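Local coordinates for galactose-binding like protein (Bacteroides thetaiotaomicron, PDB 7M1A), which probably takes part in capturing or breaking down glycans as a SusE-like protein, this piece being its calcium-binding, galactose-binding-like domain, at residues 91-96 with 152-157; 29-34 with 170-175; 84-89 with 163-168. All coordinates share one frame; numbering follows the deposited sequence.

Interaction 1 of 3, residues 91-96 with 152-157; sequences YEVWGC and RYIRIK
Segments 91-96 and 152-157 pair as antiparallel strands in the larger sheet of a galactose-binding-like beta-sandwich. E92 pairs with K157, W94 with R155 and C96 with Y153, all as hydrogen-bonded pairs. W94 N gives the shortest of these bonds, 2.8 Å to R155 O. At C96 the pairing slips into a classic beta bulge: C96 O accepts from both Y153 N and R152 N, the latter at 2.9 Å.

The two faces differ. V93, I154 and I156 point into the sandwich, where V93 CG1 meets I154 CG2 at 3.9 Å and both isoleucines pack on strand 169-176. The other face is polar and aromatic. There E92 and K157 lie side by side, pointing the same way. Their charged ends do not touch, since E92 OE1 is 4.5 Å from K157 NZ. A water bridges them, donating to E92 OE1 and accepting from K157 NZ. E92 OE1 also receives W94 NE1 at 2.9 Å, from above the carboxylate plane but within the indole plane, which helps fix the turn of the ring. An alanine at E92 would probably leave the indole N-H and the bridging water without their acceptor and K157 without the nearby charge of E92. R155 leads away to a salt bridge with D16 and a cation-pi contact with W106.

At the bulge, with SG between the backbone N and the carbonyl carbon (chi1 62°), the sulfur of C96 comes obliquely to the Y153 ring, 4.0 Å from Y153 CD2.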
loop_
_atom_site.group_PDB
_atom_site.type_symbol
_atom_site.label_atom_id
_atom_site.label_comp_id
_atom_site.label_asym_id
_atom_site.label_seq_id
_atom_site.Cartn_x
_atom_site.Cartn_y
_atom_site.Cartn_z
ATOM N N TYR A 91 18.730 11.371 6.011
ATOM C CA TYR A 91 17.607 11.045 5.135
ATOM C C TYR A 91 17.023 12.334 4.599
ATOM O O TYR A 91 17.399 13.411 5.045
ATOM C CB TYR A 91 16.537 10.197 5.878
ATOM C CG TYR A 91 15.927 10.796 7.129
ATOM C CD1 TYR A 91 16.604 10.803 8.357
ATOM C CD2 TYR A 91 14.639 11.324 7.075
ATOM C CE1 TYR A 91 15.976 11.305 9.495
ATOM C CE2 TYR A 91 14.019 11.818 8.223
ATOM C CZ TYR A 91 14.686 11.805 9.440
ATOM O OH TYR A 91 14.073 12.290 10.569
ATOM N N GLU A 92 16.179 12.188 3.571
ATOM C CA GLU A 92 15.658 13.371 2.919
ATOM C C GLU A 92 14.143 13.256 2.754
ATOM O O GLU A 92 13.621 12.142 2.579
ATOM C CB GLU A 92 16.242 13.563 1.513
ATOM C CG GLU A 92 17.740 13.831 1.539
ATOM C CD GLU A 92 18.415 13.723 0.190
ATOM O OE1 GLU A 92 17.794 13.280 -0.789
ATOM O OE2 GLU A 92 19.515 14.213 0.124
ATOM N N VAL A 93 13.432 14.395 2.786
ATOM C CA VAL A 93 12.001 14.432 2.483
ATOM C C VAL A 93 11.819 15.200 1.200
ATOM O O VAL A 93 12.319 16.337 1.111
ATOM C CB VAL A 93 11.170 15.065 3.647
ATOM C CG1 VAL A 93 9.679 14.949 3.372
ATOM C CG2 VAL A 93 11.570 14.432 4.963
ATOM N N TRP A 94 11.080 14.635 0.238
ATOM C CA TRP A 94 10.879 15.236 -1.088
ATOM C C TRP A 94 9.366 15.325 -1.313
ATOM O O TRP A 94 8.556 14.580 -0.719
ATOM C CB TRP A 94 11.488 14.404 -2.245
ATOM C CG TRP A 94 12.965 14.295 -2.238
ATOM C CD1 TRP A 94 13.777 13.767 -1.244
ATOM C CD2 TRP A 94 13.849 14.782 -3.257
ATOM N NE1 TRP A 94 15.127 13.749 -1.698
ATOM C CE2 TRP A 94 15.174 14.422 -2.903
ATOM C CE3 TRP A 94 13.606 15.539 -4.414
ATOM C CZ2 TRP A 94 16.254 14.787 -3.739
ATOM C CZ3 TRP A 94 14.668 15.836 -5.279
ATOM C CH2 TRP A 94 15.969 15.445 -4.928
ATOM N N GLY A 95 8.925 16.262 -2.174
ATOM C CA GLY A 95 7.512 16.406 -2.436
ATOM C C GLY A 95 7.225 16.855 -3.860
ATOM O O GLY A 95 8.150 17.232 -4.639
ATOM N N CYS A 96 5.971 16.619 -4.297
ATOM C CA CYS A 96 5.495 17.229 -5.538
ATOM C C CYS A 96 4.004 17.498 -5.411
ATOM O O CYS A 96 3.356 17.068 -4.483
ATOM C CB CYS A 96 5.837 16.407 -6.786
ATOM S SG CYS A 96 5.078 14.752 -6.821
ATOM N N ARG A 152 1.433 17.677 -2.405
ATOM C CA ARG A 152 0.526 16.664 -1.970
ATOM C C ARG A 152 1.163 15.283 -1.836
ATOM O O ARG A 152 0.696 14.517 -1.003
ATOM C CB ARG A 152 -0.596 16.564 -3.021
ATOM C CG ARG A 152 -1.569 15.416 -2.750
ATOM C CD ARG A 152 -2.835 15.471 -3.577
ATOM N NE ARG A 152 -3.556 14.224 -3.288
ATOM C CZ ARG A 152 -4.743 13.986 -3.797
ATOM N NH1 ARG A 152 -5.342 14.925 -4.521
ATOM N NH2 ARG A 152 -5.371 12.844 -3.559
ATOM N N TYR A 153 2.252 15.019 -2.521
ATOM C CA TYR A 153 2.875 13.695 -2.537
ATOM C C TYR A 153 4.251 13.809 -1.923
ATOM O O TYR A 153 4.885 14.859 -2.097
ATOM C CB TYR A 153 2.970 13.204 -3.987
ATOM C CG TYR A 153 1.615 13.235 -4.627
ATOM C CD1 TYR A 153 0.617 12.274 -4.364
ATOM C CD2 TYR A 153 1.293 14.274 -5.503
ATOM C CE1 TYR A 153 -0.612 12.348 -5.016
ATOM C CE2 TYR A 153 0.050 14.386 -6.105
ATOM C CZ TYR A 153 -0.924 13.431 -5.833
ATOM O OH TYR A 153 -2.164 13.535 -6.439
ATOM N N ILE A 154 4.645 12.766 -1.234
ATOM C CA ILE A 154 5.899 12.807 -0.477
ATOM C C ILE A 154 6.740 11.591 -0.798
ATOM O O ILE A 154 6.221 10.493 -1.008
ATOM C CB ILE A 154 5.611 12.820 1.031
ATOM C CG1 ILE A 154 4.840 14.097 1.426
ATOM C CG2 ILE A 154 6.902 12.742 1.867
ATOM C CD1 ILE A 154 5.591 15.387 1.334
ATOM N N ARG A 155 8.064 11.765 -0.825
ATOM C CA ARG A 155 8.997 10.652 -0.810
ATOM C C ARG A 155 9.947 10.815 0.380
ATOM O O ARG A 155 10.397 11.943 0.705
ATOM C CB ARG A 155 9.794 10.484 -2.099
ATOM C CG ARG A 155 8.960 9.838 -3.165
ATOM C CD ARG A 155 9.729 9.904 -4.487
ATOM N NE ARG A 155 9.564 8.522 -5.030
ATOM C CZ ARG A 155 10.207 8.121 -6.109
ATOM N NH1 ARG A 155 10.990 8.963 -6.799
ATOM N NH2 ARG A 155 10.148 6.859 -6.525
ATOM N N ILE A 156 10.308 9.677 0.975
ATOM C CA ILE A 156 11.416 9.669 1.944
ATOM C C ILE A 156 12.533 8.798 1.375
ATOM O O ILE A 156 12.299 7.722 0.827
ATOM C CB ILE A 156 10.931 9.222 3.322
ATOM C CG1 ILE A 156 10.062 10.378 3.906
ATOM C CG2 ILE A 156 12.092 8.892 4.268
ATOM C CD1 ILE A 156 9.392 10.070 5.224
ATOM N N LYS A 157 13.764 9.371 1.364
ATOM C CA LYS A 157 14.970 8.675 0.908
ATOM C C LYS A 157 15.926 8.486 2.103
ATOM O O LYS A 157 16.293 9.462 2.745
ATOM C CB LYS A 157 15.597 9.505 -0.213
ATOM C CG LYS A 157 16.888 8.935 -0.817
ATOM C CD LYS A 157 17.602 9.970 -1.794
ATOM C CE LYS A 157 18.668 9.246 -2.582
ATOM N NZ LYS A 157 19.365 10.110 -3.569
HETATM O O HOH W 1 19.461 12.761 -2.721
#

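Interaction 2 of 3, residues 29-34 with 170-175. With CA (calcium ion), chain F.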
loop_
_atom_site.group_PDB
_atom_site.type_symbol
_atom_site.label_atom_id
_atom_site.label_comp_id
_atom_site.label_asym_id
_atom_site.label_seq_id
_atom_site.Cartn_x
_atom_site.Cartn_y
_atom_site.Cartn_z
ATOM N N VAL A 29 3.059 4.083 9.905
ATOM C CA VAL A 29 3.809 5.289 10.282
ATOM C C VAL A 29 2.918 6.527 10.215
ATOM O O VAL A 29 3.398 7.607 10.466
ATOM C CB VAL A 29 5.122 5.471 9.514
ATOM C CG1 VAL A 29 6.012 4.240 9.683
ATOM C CG2 VAL A 29 4.941 5.888 8.051
ATOM N N TRP A 30 1.582 6.385 9.971
ATOM C CA TRP A 30 0.640 7.485 10.167
ATOM C C TRP A 30 -0.616 7.027 10.923
ATOM O O TRP A 30 -1.660 7.585 10.702
ATOM C CB TRP A 30 0.370 8.235 8.845
ATOM C CG TRP A 30 -0.209 7.360 7.773
ATOM C CD1 TRP A 30 -1.491 6.910 7.682
ATOM C CD2 TRP A 30 0.463 7.003 6.542
ATOM N NE1 TRP A 30 -1.664 6.207 6.488
ATOM C CE2 TRP A 30 -0.489 6.271 5.741
ATOM C CE3 TRP A 30 1.762 7.226 6.020
ATOM C CZ2 TRP A 30 -0.203 5.774 4.484
ATOM C CZ3 TRP A 30 2.019 6.750 4.749
ATOM C CH2 TRP A 30 1.058 6.075 3.998
ATOM N N ASN A 31 -0.426 6.069 11.839
ATOM C CA ASN A 31 -1.525 5.602 12.660
ATOM C C ASN A 31 -1.693 6.392 13.948
ATOM O O ASN A 31 -2.552 6.014 14.717
ATOM C CB ASN A 31 -1.442 4.068 12.810
ATOM C CG ASN A 31 -0.284 3.641 13.715
ATOM O OD1 ASN A 31 0.485 4.494 14.189
ATOM N ND2 ASN A 31 -0.061 2.331 13.822
ATOM N N GLY A 32 -0.914 7.456 14.185
ATOM C CA GLY A 32 -1.032 8.289 15.400
ATOM C C GLY A 32 -0.361 7.657 16.616
ATOM O O GLY A 32 -0.584 8.194 17.729
ATOM N N ARG A 33 0.287 6.482 16.408
ATOM C CA ARG A 33 0.902 5.835 17.564
ATOM C C ARG A 33 2.410 5.833 17.369
ATOM O O ARG A 33 2.954 5.520 16.307
ATOM C CB ARG A 33 0.405 4.378 17.760
ATOM C CG ARG A 33 -1.072 4.365 18.085
ATOM C CD ARG A 33 -1.491 2.961 18.512
ATOM N NE ARG A 33 -1.765 2.342 17.130
ATOM C CZ ARG A 33 -2.953 2.313 16.422
ATOM N NH1 ARG A 33 -3.966 3.119 16.712
ATOM N NH2 ARG A 33 -3.042 1.518 15.342
ATOM N N ILE A 34 3.129 6.206 18.451
ATOM C CA ILE A 34 4.572 6.193 18.447
ATOM C C ILE A 34 4.945 4.966 19.286
ATOM O O ILE A 34 4.748 4.954 20.521
ATOM C CB ILE A 34 5.156 7.508 19.037
ATOM C CG1 ILE A 34 4.841 8.692 18.108
ATOM C CG2 ILE A 34 6.658 7.393 19.276
ATOM C CD1 ILE A 34 4.908 10.013 18.854
ATOM N N PHE A 170 11.113 2.784 11.100
ATOM C CA PHE A 170 10.703 3.807 12.049
ATOM C C PHE A 170 9.221 3.602 12.381
ATOM O O PHE A 170 8.558 2.768 11.702
ATOM C CB PHE A 170 10.993 5.251 11.619
ATOM C CG PHE A 170 10.201 5.721 10.444
ATOM C CD1 PHE A 170 10.574 5.320 9.137
ATOM C CD2 PHE A 170 9.127 6.573 10.588
ATOM C CE1 PHE A 170 9.880 5.788 8.015
ATOM C CE2 PHE A 170 8.420 7.033 9.451
ATOM C CZ PHE A 170 8.797 6.605 8.191
ATOM N N THR A 171 8.694 4.324 13.410
ATOM C CA THR A 171 7.353 4.050 13.903
ATOM C C THR A 171 6.309 5.091 13.468
ATOM O O THR A 171 5.100 4.693 13.386
ATOM C CB THR A 171 7.311 3.864 15.427
ATOM O OG1 THR A 171 5.969 3.556 15.826
ATOM C CG2 THR A 171 7.726 5.106 16.212
ATOM N N GLU A 172 6.637 6.381 13.280
ATOM C CA GLU A 172 5.599 7.379 13.029
ATOM C C GLU A 172 6.253 8.597 12.396
ATOM O O GLU A 172 7.414 8.921 12.728
ATOM C CB GLU A 172 4.893 7.821 14.340
ATOM C CG GLU A 172 3.631 8.663 14.159
ATOM C CD GLU A 172 2.450 7.941 13.500
ATOM O OE1 GLU A 172 2.480 6.705 13.353
ATOM O OE2 GLU A 172 1.458 8.620 13.222
ATOM N N LEU A 173 5.497 9.293 11.537
ATOM C CA LEU A 173 5.881 10.631 11.110
ATOM C C LEU A 173 4.669 11.527 11.249
ATOM O O LEU A 173 3.534 11.029 11.373
ATOM C CB LEU A 173 6.523 10.633 9.706
ATOM C CG LEU A 173 5.828 9.840 8.607
ATOM C CD1 LEU A 173 4.510 10.515 8.259
ATOM C CD2 LEU A 173 6.766 9.754 7.405
ATOM N N THR A 174 4.895 12.857 11.253
ATOM C CA THR A 174 3.792 13.798 11.320
ATOM C C THR A 174 4.154 14.978 10.422
ATOM O O THR A 174 5.302 15.438 10.434
ATOM C CB THR A 174 3.573 14.298 12.759
ATOM O OG1 THR A 174 3.303 13.119 13.557
ATOM C CG2 THR A 174 2.387 15.230 12.886
ATOM N N PHE A 175 3.147 15.495 9.697
ATOM C CA PHE A 175 3.283 16.753 8.973
ATOM C C PHE A 175 2.303 17.781 9.564
ATOM O O PHE A 175 1.186 17.452 9.966
ATOM C CB PHE A 175 2.931 16.666 7.489
ATOM C CG PHE A 175 3.930 15.873 6.698
ATOM C CD1 PHE A 175 3.949 14.459 6.665
ATOM C CD2 PHE A 175 4.931 16.544 6.035
ATOM C CE1 PHE A 175 4.937 13.776 5.956
ATOM C CE2 PHE A 175 5.916 15.842 5.330
ATOM C CZ PHE A 175 5.935 14.447 5.265
HETATM CA CA CA F . 2.932 4.586 14.144
HETATM O O HOH W 2 2.929 2.578 15.365
#
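One carboxylate, that of E172, does two jobs: OE1 binds a calcium ion at 2.3 Å, while OE2 accepts the backbone N-H of G32 at 2.8 Å. The G32 nitrogen comes from above the carboxylate plane. The chain of E172 leaves with CG anti to the backbone N and then bends at chi2 (66°), which turns CD back toward loop 29-34. OE2 has a second partner in K5, a salt bridge that would probably favour the charged carboxylate.

The calcium draws both segments together. Loop 29-34 supplies N31 OD1 at 2.5 Å and R33 O at 2.4 Å. Segment 170-175 supplies T171 O at 2.3 Å besides E172 OE1. A water and Y28 O complete the six ligands. N31 OD1 also accepts R33 N, closing an Asx turn that curls the loop round the ion. Its amide plane is only 15° from the E172 carboxylate plane, and the calcium holds the two oxygens close. G32, with positive phi, lies within this turn.

Beside the metal, V29 packs against F170 and L173. Its CG1 sits over one face of the F170 ring, offset toward the rim, in a CH-pi contact 4.0 Å from the centroid. V29 CB meets F170 CE2 at 3.6 Å. V29 O accepts L173 N and so ties the loop to the strand. I34 crosses T171 and E172 at about a right angle, CG2 against T171 CG2 and CG1 against E172 CB. T171 and E172 both face W74, forming a classic beta bulge in strand 169-176.

Joining a loop early in the domain to its last strand through backbone carbonyls and acidic or amide side chains, this is a calcium site of the kind common in galactose-binding-like beta-sandwich domains.

Interaction 3 of 3, residues 84-89 with 163-168; sequences NDMSPR and SNNYNI. With EDO (1,2-ethanediol), chain E.
Selenomethionine M86 sits in a type II' beta turn, N84 to S87, just before strand 88-96 of the beta-sandwich, and packs against loop 163-168. The selenium is a labelling substitution for the sulfur of methionine. M86 runs side by side with N167, pointing the same way, and its CG is 4.1 Å from N167 CB. It crosses N165 obliquely, with SE 3.7 Å from N165 ND2. The chain bends at chi2 (-55°) and chi3, and its CE ends 3.7 Å from S163 OG.

N165 is itself held. Its OD1 accepts N167 N in an Asx turn and also N167 ND2, the latter from above the carbonyl plane. N161 is a further donor to this oxygen. These bonds hold the amide beside which the selenium sits, close to both ND2 and OD1. N167 reaches beyond the contact to T47 and G50.

Further along the segment, P88 crosses I168 obliquely, its CB 3.8 Å from I168 CD1. With CG1 anti to the backbone N (chi1 -175°), I168 also brings CG1 against the proline ring. The M86 carbonyl oxygen adds a CA-H...O contact with I168 CA. The D85 side chain leaves the backbone on the side away from loop 163-168, and its carboxylate meets a bound 1,2-ethanediol that probably came from the crystallisation liquor. Its backbone faces the loop instead. S163 OG donates to D85 O at 2.7 Å, coming from 45° above the carbonyl plane.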
loop_
_atom_site.group_PDB
_atom_site.type_symbol
_atom_site.label_atom_id
_atom_site.label_comp_id
_atom_site.label_asym_id
_atom_site.label_seq_id
_atom_site.Cartn_x
_atom_site.Cartn_y
_atom_site.Cartn_z
ATOM N N ASN A 84 20.367 3.150 16.380
ATOM C CA ASN A 84 20.873 1.790 16.227
ATOM C C ASN A 84 20.000 1.128 15.150
ATOM O O ASN A 84 19.025 1.694 14.638
ATOM C CB ASN A 84 20.784 1.071 17.594
ATOM C CG ASN A 84 21.866 0.012 17.775
ATOM O OD1 ASN A 84 22.332 -0.578 16.796
ATOM N ND2 ASN A 84 22.284 -0.202 19.021
ATOM N N ASP A 85 20.298 -0.131 14.834
ATOM C CA ASP A 85 19.449 -0.952 13.983
ATOM C C ASP A 85 19.333 -0.242 12.609
ATOM O O ASP A 85 20.305 0.376 12.150
ATOM C CB ASP A 85 18.129 -1.306 14.700
ATOM C CG ASP A 85 17.478 -2.551 14.108
ATOM O OD1 ASP A 85 16.698 -2.457 13.112
ATOM O OD2 ASP A 85 17.777 -3.631 14.597
HETATM N N MSE A 86 18.162 -0.339 11.960
HETATM C CA MSE A 86 17.997 0.272 10.651
HETATM C C MSE A 86 17.329 1.652 10.798
HETATM O O MSE A 86 16.771 2.200 9.826
HETATM C CB MSE A 86 17.223 -0.599 9.664
HETATM C CG MSE A 86 17.727 -2.022 9.559
HETATM SE SE MSE A 86 19.628 -2.203 9.132
HETATM C CE MSE A 86 20.150 -3.323 10.646
ATOM N N SER A 87 17.349 2.235 11.995
ATOM C CA SER A 87 16.777 3.551 12.198
ATOM C C SER A 87 17.520 4.570 11.341
ATOM O O SER A 87 18.753 4.542 11.181
ATOM C CB SER A 87 16.896 3.918 13.638
ATOM O OG SER A 87 16.147 2.999 14.445
ATOM N N PRO A 88 16.808 5.550 10.756
ATOM C CA PRO A 88 17.488 6.471 9.811
ATOM C C PRO A 88 18.431 7.420 10.551
ATOM O O PRO A 88 18.171 7.883 11.685
ATOM C CB PRO A 88 16.281 7.211 9.171
ATOM C CG PRO A 88 15.215 7.174 10.260
ATOM C CD PRO A 88 15.357 5.814 10.916
ATOM N N ARG A 89 19.561 7.712 9.878
ATOM C CA ARG A 89 20.519 8.691 10.432
ATOM C C ARG A 89 20.614 9.904 9.506
ATOM O O ARG A 89 20.502 11.038 9.970
ATOM C CB ARG A 89 21.895 8.044 10.646
ATOM C CG ARG A 89 22.910 9.019 11.216
ATOM C CD ARG A 89 24.210 8.303 11.561
ATOM N NE ARG A 89 25.155 9.229 12.194
ATOM C CZ ARG A 89 26.386 8.882 12.564
ATOM N NH1 ARG A 89 26.814 7.651 12.304
ATOM N NH2 ARG A 89 27.137 9.732 13.255
ATOM N N SER A 163 23.177 1.626 11.155
ATOM C CA SER A 163 24.051 0.479 10.878
ATOM C C SER A 163 24.838 0.716 9.576
ATOM O O SER A 163 25.475 -0.210 9.084
ATOM C CB SER A 163 23.171 -0.785 10.804
ATOM O OG SER A 163 22.604 -1.013 12.092
ATOM N N ASN A 164 24.883 1.960 9.103
ATOM C CA ASN A 164 25.741 2.310 7.969
ATOM C C ASN A 164 25.287 1.641 6.656
ATOM O O ASN A 164 26.093 1.421 5.733
ATOM C CB ASN A 164 27.237 2.043 8.228
ATOM C CG ASN A 164 28.108 2.810 7.255
ATOM O OD1 ASN A 164 27.766 3.929 6.864
ATOM N ND2 ASN A 164 29.250 2.244 6.885
ATOM N N ASN A 165 23.974 1.456 6.490
ATOM C CA ASN A 165 23.478 0.984 5.204
ATOM C C ASN A 165 22.212 1.763 4.799
ATOM O O ASN A 165 21.853 2.792 5.379
ATOM C CB ASN A 165 23.384 -0.551 5.105
ATOM C CG ASN A 165 22.330 -1.141 6.046
ATOM O OD1 ASN A 165 21.130 -0.952 5.866
ATOM N ND2 ASN A 165 22.747 -1.895 7.077
ATOM N N TYR A 166 21.546 1.275 3.736
ATOM C CA TYR A 166 20.505 2.054 3.058
ATOM C C TYR A 166 19.094 1.695 3.570
ATOM O O TYR A 166 18.150 2.368 3.168
ATOM C CB TYR A 166 20.542 1.822 1.538
ATOM C CG TYR A 166 21.730 2.398 0.828
ATOM C CD1 TYR A 166 22.167 3.697 1.045
ATOM C CD2 TYR A 166 22.538 1.574 0.051
ATOM C CE1 TYR A 166 23.284 4.235 0.369
ATOM C CE2 TYR A 166 23.659 2.080 -0.602
ATOM C CZ TYR A 166 24.051 3.403 -0.418
ATOM O OH TYR A 166 25.134 3.915 -1.082
ATOM N N ASN A 167 18.950 0.643 4.419
ATOM C CA ASN A 167 17.644 0.255 4.937
ATOM C C ASN A 167 17.054 1.348 5.815
ATOM O O ASN A 167 17.749 2.190 6.346
ATOM C CB ASN A 167 17.753 -1.130 5.595
ATOM C CG ASN A 167 17.921 -2.191 4.535
ATOM O OD1 ASN A 167 16.971 -2.467 3.773
ATOM N ND2 ASN A 167 19.086 -2.818 4.471
ATOM N N ILE A 168 15.749 1.243 6.044
ATOM C CA ILE A 168 15.125 2.148 6.993
ATOM C C ILE A 168 13.996 1.443 7.754
ATOM O O ILE A 168 13.203 0.682 7.188
ATOM C CB ILE A 168 14.620 3.457 6.305
ATOM C CG1 ILE A 168 14.059 4.477 7.305
ATOM C CG2 ILE A 168 13.610 3.118 5.196
ATOM C CD1 ILE A 168 13.776 5.827 6.709
HETATM C C1 EDO E . 16.783 -5.575 11.958
HETATM O O1 EDO E . 15.855 -4.563 12.259
HETATM C C2 EDO E . 17.228 -6.301 13.209
HETATM O O2 EDO E . 16.037 -6.455 13.879
#

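The three contacts are nested along the chain: interaction 1 lies within the loop closed by interaction 3, which lies within that closed by interaction 2. Interactions 1 and 2 meet inside the sandwich, where I156 CD1 touches L173 CD2 at 3.4 Å and I154 CG2 touches F175 CZ at 3.9 Å. Their centres are about 15 Å apart. Interaction 3 shares strand 88-96 with interaction 1 and touches it through I156 CG2 and I168 CD1, 4.3 Å apart. It adjoins interaction 2 in sequence. The calcium belongs to interaction 2. The side chain of I156 is about 12 Å from the bound calcium ion. The side chain of P88 is about 13 Å from the bound calcium ion.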